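Local coordinates for protein tRNA (adenine(9)-N1)-methyltransferase (Sulfolobus acidocaldarius, PDB 5A7Z) that catalyses the S-adenosyl-L-methionine-dependent methylation of N1 of adenosine 9 in tRNA, yielding N(1)-methyladenosine, at residues Ser28-Glu33 against Lys98-His103. Numbering follows the deposited sequence.
Sequences SQKLRE and KKVSIH
The flat group of this contact is the S101–I102 peptide, and K30 meets it at the oxygen end instead of stacking on a face: CG of K30 stands ahead of S101 O at 3.2 Å, about 26° off the line of the carbonyl bond. The setting is helix 22-33 of the N-terminal part, packed against the extended connection that runs from strand 91-95 toward strand 109-113, which belongs to the sheet of the SPOUT methyltransferase fold. Valine and isoleucine suit positions 100 and 102, because in this extended run both help cover the apolar flank of the helix. V100 also touches F27, L34 and M55, while I102 rests on L23, V26 and F27. S101, between them, has a small polar side chain suited to the exposed surface, and its carbonyl is what it offers to K30. Lysine fits its place by having a long aliphatic stem beneath a charged end. With CG anti to the backbone N (chi1 178°), the stem leaves the helix toward the loop; the bend at chi2 (57°) then carries it past the carbonyl oxygen, bringing CD of K30 within 3.4 Å of S101 O and CE of K30 within 3.6 Å. These are carbon-to-oxygen contacts, and the positive charge nearby probably makes them mildly favourable. The ammonium comes only to within a long salt bridge of E33, one turn further along the helix, with NZ of K30 3.9 Å from OE1 of E33. Cutting this residue back to an alanine removes the stem beyond CB, which would probably uncover S101 O on this side, open a gap beside CG2 of V100 and deprive E33 of the distant charge of K30. On the hydrocarbon side, CG of K30 lies 3.8 Å from CG2 of V100, and CB of K30 lies 4.0 Å from CG2 of I102.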
loop_
_atom_site.group_PDB
_atom_site.type_symbol
_atom_site.label_atom_id
_atom_site.label_comp_id
_atom_site.label_asym_id
_atom_site.label_seq_id
_atom_site.Cartn_x
_atom_site.Cartn_y
_atom_site.Cartn_z
ATOM N N SER A 28 -6.814 10.602 11.324
ATOM C CA SER A 28 -7.781 10.803 12.414
ATOM C C SER A 28 -7.121 11.331 13.655
ATOM O O SER A 28 -7.719 12.092 14.354
ATOM C CB SER A 28 -8.525 9.522 12.768
ATOM O OG SER A 28 -7.624 8.520 13.136
ATOM N N GLN A 29 -5.903 10.879 13.943
ATOM C CA GLN A 29 -5.136 11.372 15.108
ATOM C C GLN A 29 -4.952 12.885 15.054
ATOM O O GLN A 29 -5.088 13.580 16.050
ATOM C CB GLN A 29 -3.769 10.676 15.193
ATOM C CG GLN A 29 -3.883 9.224 15.659
ATOM C CD GLN A 29 -2.534 8.537 15.891
ATOM O OE1 GLN A 29 -1.802 8.221 14.946
ATOM N NE2 GLN A 29 -2.225 8.268 17.154
ATOM N N LYS A 30 -4.672 13.384 13.866
ATOM C CA LYS A 30 -4.441 14.775 13.685
ATOM C C LYS A 30 -5.742 15.541 13.832
ATOM O O LYS A 30 -5.786 16.623 14.447
ATOM C CB LYS A 30 -3.829 15.008 12.323
ATOM C CG LYS A 30 -3.578 16.458 12.014
ATOM C CD LYS A 30 -2.681 17.098 13.052
ATOM C CE LYS A 30 -2.453 18.559 12.734
ATOM N NZ LYS A 30 -1.226 19.002 13.425
ATOM N N LEU A 31 -6.799 15.017 13.231
ATOM C CA LEU A 31 -8.092 15.688 13.274
ATOM C C LEU A 31 -8.614 15.786 14.710
ATOM O O LEU A 31 -9.143 16.829 15.115
ATOM C CB LEU A 31 -9.113 14.961 12.396
ATOM C CG LEU A 31 -8.816 14.993 10.899
ATOM C CD1 LEU A 31 -9.523 13.858 10.182
ATOM C CD2 LEU A 31 -9.177 16.334 10.276
ATOM N N ARG A 32 -8.450 14.706 15.462
ATOM C CA ARG A 32 -8.750 14.682 16.892
ATOM C C ARG A 32 -7.956 15.720 17.703
ATOM O O ARG A 32 -8.496 16.341 18.577
ATOM C CB ARG A 32 -8.397 13.339 17.470
ATOM C CG ARG A 32 -9.346 12.216 17.165
ATOM C CD ARG A 32 -8.901 11.003 17.976
ATOM N NE ARG A 32 -9.432 9.761 17.453
ATOM C CZ ARG A 32 -10.709 9.403 17.538
ATOM N NH1 ARG A 32 -11.597 10.207 18.113
ATOM N NH2 ARG A 32 -11.105 8.234 17.049
ATOM N N GLU A 33 -6.661 15.796 17.479
ATOM C CA GLU A 33 -5.829 16.856 18.048
ATOM C C GLU A 33 -6.481 18.199 17.859
ATOM O O GLU A 33 -6.591 18.973 18.788
ATOM C CB GLU A 33 -4.471 16.895 17.363
ATOM C CG GLU A 33 -3.423 15.950 17.916
ATOM C CD GLU A 33 -2.026 16.191 17.300
ATOM O OE1 GLU A 33 -1.715 17.357 16.951
ATOM O OE2 GLU A 33 -1.250 15.216 17.141
ATOM N N LYS A 98 -7.021 24.031 3.042
ATOM C CA LYS A 98 -5.747 23.963 3.735
ATOM C C LYS A 98 -5.426 22.550 4.116
ATOM O O LYS A 98 -6.282 21.826 4.550
ATOM C CB LYS A 98 -5.751 24.852 4.991
ATOM C CG LYS A 98 -5.926 26.324 4.666
ATOM C CD LYS A 98 -5.887 27.227 5.894
ATOM C CE LYS A 98 -6.034 28.698 5.486
ATOM N NZ LYS A 98 -6.104 29.627 6.647
ATOM N N LYS A 99 -4.168 22.182 3.985
ATOM C CA LYS A 99 -3.652 20.894 4.390
ATOM C C LYS A 99 -3.402 20.827 5.863
ATOM O O LYS A 99 -3.082 21.809 6.467
ATOM C CB LYS A 99 -2.323 20.663 3.728
ATOM C CG LYS A 99 -2.241 21.176 2.336
ATOM C CD LYS A 99 -2.308 20.027 1.377
ATOM C CE LYS A 99 -2.095 20.531 -0.005
ATOM N NZ LYS A 99 -3.241 20.106 -0.800
ATOM N N VAL A 100 -3.523 19.653 6.441
ATOM C CA VAL A 100 -3.018 19.457 7.803
ATOM C C VAL A 100 -1.917 18.420 7.760
ATOM O O VAL A 100 -1.983 17.491 6.977
ATOM C CB VAL A 100 -4.129 19.048 8.800
ATOM C CG1 VAL A 100 -5.293 20.011 8.705
ATOM C CG2 VAL A 100 -4.600 17.609 8.585
ATOM N N SER A 101 -0.872 18.643 8.545
ATOM C CA SER A 101 0.255 17.731 8.631
ATOM C C SER A 101 -0.162 16.432 9.264
ATOM O O SER A 101 -0.818 16.432 10.303
ATOM C CB SER A 101 1.339 18.324 9.514
ATOM O OG SER A 101 1.941 19.419 8.882
ATOM N N ILE A 102 0.252 15.322 8.677
ATOM C CA ILE A 102 0.065 14.043 9.328
ATOM C C ILE A 102 1.357 13.233 9.325
ATOM O O ILE A 102 2.218 13.417 8.470
ATOM C CB ILE A 102 -1.087 13.245 8.688
ATOM C CG1 ILE A 102 -0.773 12.852 7.257
ATOM C CG2 ILE A 102 -2.353 14.053 8.720
ATOM C CD1 ILE A 102 -1.803 11.922 6.667
ATOM N N HIS A 103 1.512 12.362 10.304
ATOM C CA HIS A 103 2.731 11.610 10.382
ATOM C C HIS A 103 2.634 10.413 9.457
ATOM O O HIS A 103 2.036 9.402 9.796
ATOM C CB HIS A 103 3.038 11.163 11.813
ATOM C CG HIS A 103 4.456 10.717 11.996
ATOM N ND1 HIS A 103 5.350 11.387 12.807
ATOM C CD2 HIS A 103 5.159 9.720 11.406
ATOM C CE1 HIS A 103 6.530 10.795 12.739
ATOM N NE2 HIS A 103 6.442 9.783 11.893
#